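Microcin B17-processing protein McbD (Escherichia coli str. K-12 substr. MG1655, PDB 6GRH) is required to process the inactive microcin B17 precursor McbA into the active antibiotic peptide and belongs to the YcaO family. Local coordinates at residues F59-R62 and H63-E67. The protein carries 1 engineered substitution. Residues are numbered along the deposited sequence; the frame is centred on the assembly and turned at random.
Sequences FERR and HFFNE
Arg-62 and Glu-67 pair by charge across the last turn of helix 47-66. Glu-67 OE2 lies 3.0 Å from Arg-62 NE but over one face of the guanidinium, so this salt bridge is electrostatic, with no N-H aimed at the oxygen. The N-H of NE is spent instead on a water in the guanidinium plane, 2.9 Å from Arg-62 NE. That same water donates to Phe-59 O and to Glu-67 OE1, and so ties both side chains to the carbonyl of Phe-59, one turn before Arg-62. Arg-62 suits the place because its long chain, with CG anti to the backbone N (chi1 -176°) and a bend at chi3, lays its methylenes beside the carboxylate; Arg-62 CD comes within 3.2 Å of Glu-67 OE2. Glu-67 OE2 is shared with Arg-199 of a neighbouring McbB chain, and two positive partners would probably favour the charged carboxylate.

Backbone i to i+4 bonding runs through to Asn-66: His-63 N, Phe-64 N, Phe-65 N and Asn-66 N donate to the carbonyls of Phe-59, Glu-60, Arg-61 and Arg-62. The Asn-66 bond, 2.9 Å from Asn-66 N to Arg-62 O, is the most bent, at 138°, just before Glu-67 leaves helical geometry.

The ring contacts keep the same spacing. Glu-60 CG packs 4.0 Å from Phe-64 CD2, its aliphatic part suiting the ring while its carboxylate stands steeply to it, 78° between planes. Phe-64 and Phe-65 each turn a ring edge to the carbonyl oxygen four residues earlier.

Phe-59 stacks on Phe-153 of strand 151-154, which Glu-60 and Phe-64 also touch. His-63 suits its place as a flat ring with a polar nitrogen: it stacks on Tyr-354 of strand 350-358 while NE2 hydrogen-bonds to Tyr-341 of strand 339-347. Asn-66 ND2 donates to Arg-37 O and to Lys-206 O of the same McbB chain, which Phe-65 and Glu-67 also meet, placing this turn at a subunit interface.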
ATOM      1  N   PHE E  59       4.929  13.688 -31.913  1.00 24.51           N
ATOM      2  CA  PHE E  59       5.954  14.711 -32.124  1.00 25.47           C
ATOM      3  C   PHE E  59       6.059  15.069 -33.619  1.00 25.75           C
ATOM      4  O   PHE E  59       6.157  16.250 -33.968  1.00 24.73           O
ATOM      5  CB  PHE E  59       7.327  14.268 -31.644  1.00 26.04           C
ATOM      6  CG  PHE E  59       7.659  14.662 -30.236  1.00 27.51           C
ATOM      7  CD1 PHE E  59       8.365  15.841 -29.986  1.00 28.61           C
ATOM      8  CD2 PHE E  59       7.362  13.825 -29.160  1.00 28.15           C
ATOM      9  CE1 PHE E  59       8.716  16.207 -28.683  1.00 29.29           C
ATOM     10  CE2 PHE E  59       7.714  14.175 -27.847  1.00 28.85           C
ATOM     11  CZ  PHE E  59       8.407  15.359 -27.606  1.00 29.16           C
ATOM     12  N   GLU E  60       6.035  14.046 -34.471  1.00 26.20           N
ATOM     13  CA  GLU E  60       6.132  14.245 -35.923  1.00 28.11           C
ATOM     14  C   GLU E  60       4.988  15.115 -36.456  1.00 28.07           C
ATOM     15  O   GLU E  60       5.220  16.122 -37.087  1.00 27.92           O
ATOM     16  CB  GLU E  60       6.097  12.905 -36.658  1.00 29.43           C
ATOM     17  CG  GLU E  60       6.202  13.045 -38.164  1.00 31.93           C
ATOM     18  CD  GLU E  60       5.662  11.833 -38.908  1.00 34.21           C
ATOM     19  OE1 GLU E  60       6.052  10.717 -38.529  1.00 35.63           O
ATOM     20  OE2 GLU E  60       4.861  12.014 -39.867  1.00 37.27           O
ATOM     21  N   ARG E  61       3.765  14.683 -36.211  1.00 28.95           N
ATOM     22  CA  ARG E  61       2.585  15.376 -36.704  1.00 30.70           C
ATOM     23  C   ARG E  61       2.417  16.760 -36.121  1.00 29.14           C
ATOM     24  O   ARG E  61       2.039  17.696 -36.843  1.00 28.78           O
ATOM     25  CB  ARG E  61       1.333  14.524 -36.492  1.00 33.28           C
ATOM     26  CG  ARG E  61       1.439  13.226 -37.289  1.00 37.31           C
ATOM     27  CD  ARG E  61       0.197  12.897 -38.087  1.00 39.64           C
ATOM     28  NE  ARG E  61      -0.859  12.557 -37.167  1.00 42.22           N
ATOM     29  CZ  ARG E  61      -1.336  11.336 -36.940  1.00 44.30           C
ATOM     30  NH1 ARG E  61      -0.886  10.258 -37.585  1.00 46.02           N
ATOM     31  NH2 ARG E  61      -2.318  11.208 -36.071  1.00 45.34           N
ATOM     32  N   ARG E  62       2.727  16.916 -34.841  1.00 27.36           N
ATOM     33  CA  ARG E  62       2.690  18.237 -34.244  1.00 27.91           C
ATOM     34  C   ARG E  62       3.682  19.186 -34.921  1.00 27.13           C
ATOM     35  O   ARG E  62       3.365  20.357 -35.179  1.00 26.91           O
ATOM     36  CB  ARG E  62       2.943  18.194 -32.740  1.00 28.93           C
ATOM     37  CG  ARG E  62       2.801  19.568 -32.099  1.00 29.75           C
ATOM     38  CD  ARG E  62       2.997  19.494 -30.591  1.00 30.66           C
ATOM     39  NE  ARG E  62       4.353  19.078 -30.197  1.00 30.93           N
ATOM     40  CZ  ARG E  62       4.828  19.148 -28.949  1.00 31.51           C
ATOM     41  NH1 ARG E  62       4.093  19.606 -27.922  1.00 32.46           N
ATOM     42  NH2 ARG E  62       6.055  18.794 -28.718  1.00 31.94           N
ATOM     43  N   HIS E  63       4.868  18.684 -35.227  1.00 26.43           N
ATOM     44  CA  HIS E  63       5.863  19.516 -35.876  1.00 26.68           C
ATOM     45  C   HIS E  63       5.403  20.052 -37.262  1.00 27.31           C
ATOM     46  O   HIS E  63       5.422  21.266 -37.523  1.00 27.44           O
ATOM     47  CB  HIS E  63       7.169  18.754 -36.049  1.00 26.41           C
ATOM     48  CG  HIS E  63       8.240  19.576 -36.688  1.00 26.83           C
ATOM     49  ND1 HIS E  63       8.948  20.537 -35.999  1.00 26.67           N
ATOM     50  CD2 HIS E  63       8.727  19.572 -37.952  1.00 27.27           C
ATOM     51  CE1 HIS E  63       9.842  21.077 -36.811  1.00 27.85           C
ATOM     52  NE2 HIS E  63       9.730  20.510 -38.002  1.00 27.55           N
ATOM     53  N   PHE E  64       5.012  19.123 -38.125  1.00 27.29           N
ATOM     54  CA  PHE E  64       4.665  19.438 -39.520  1.00 28.47           C
ATOM     55  C   PHE E  64       3.330  20.169 -39.636  1.00 28.65           C
ATOM     56  O   PHE E  64       3.210  21.085 -40.459  1.00 29.69           O
ATOM     57  CB  PHE E  64       4.734  18.185 -40.397  1.00 28.52           C
ATOM     58  CG  PHE E  64       6.131  17.691 -40.590  1.00 28.87           C
ATOM     59  CD1 PHE E  64       6.983  18.342 -41.482  1.00 29.47           C
ATOM     60  CD2 PHE E  64       6.624  16.600 -39.882  1.00 28.18           C
ATOM     61  CE1 PHE E  64       8.286  17.899 -41.667  1.00 28.92           C
ATOM     62  CE2 PHE E  64       7.928  16.164 -40.063  1.00 27.91           C
ATOM     63  CZ  PHE E  64       8.760  16.824 -40.946  1.00 28.27           C
ATOM     64  N   PHE E  65       2.369  19.835 -38.777  1.00 28.30           N
ATOM     65  CA  PHE E  65       1.046  20.511 -38.774  1.00 29.06           C
ATOM     66  C   PHE E  65       0.993  21.841 -38.020  1.00 29.40           C
ATOM     67  O   PHE E  65       0.245  22.753 -38.406  1.00 29.49           O
ATOM     68  CB  PHE E  65      -0.051  19.580 -38.216  1.00 29.40           C
ATOM     69  CG  PHE E  65      -0.562  18.571 -39.201  1.00 30.02           C
ATOM     70  CD1 PHE E  65       0.138  17.393 -39.460  1.00 30.02           C
ATOM     71  CD2 PHE E  65      -1.756  18.797 -39.871  1.00 31.48           C
ATOM     72  CE1 PHE E  65      -0.339  16.473 -40.369  1.00 30.56           C
ATOM     73  CE2 PHE E  65      -2.228  17.883 -40.808  1.00 32.10           C
ATOM     74  CZ  PHE E  65      -1.524  16.731 -41.057  1.00 31.48           C
ATOM     75  N   ASN E  66       1.753  21.974 -36.939  1.00 28.90           N
ATOM     76  CA  ASN E  66       1.477  23.065 -35.982  1.00 29.67           C
ATOM     77  C   ASN E  66       2.634  23.982 -35.707  1.00 31.03           C
ATOM     78  O   ASN E  66       2.404  25.025 -35.061  1.00 32.55           O
ATOM     79  CB  ASN E  66       1.097  22.530 -34.604  1.00 28.86           C
ATOM     80  CG  ASN E  66      -0.137  21.664 -34.588  1.00 28.95           C
ATOM     81  OD1 ASN E  66      -0.241  20.815 -33.703  1.00 29.30           O
ATOM     82  ND2 ASN E  66      -1.066  21.855 -35.514  1.00 28.68           N
ATOM     83  N   GLU E  67       3.854  23.609 -36.094  1.00 31.49           N
ATOM     84  CA  GLU E  67       5.050  24.219 -35.483  1.00 32.73           C
ATOM     85  C   GLU E  67       6.149  24.753 -36.405  1.00 34.64           C
ATOM     86  O   GLU E  67       7.158  25.259 -35.878  1.00 36.05           O
ATOM     87  CB  GLU E  67       5.676  23.233 -34.507  1.00 32.03           C
ATOM     88  CG  GLU E  67       4.823  22.940 -33.285  1.00 31.71           C
ATOM     89  CD  GLU E  67       5.501  21.971 -32.322  1.00 32.09           C
ATOM     90  OE1 GLU E  67       6.478  21.271 -32.708  1.00 32.13           O
ATOM     91  OE2 GLU E  67       5.050  21.865 -31.160  1.00 32.41           O
TER
HETATM   92  O   HOH W   1       6.483  18.370 -32.017  1.00 27.13           O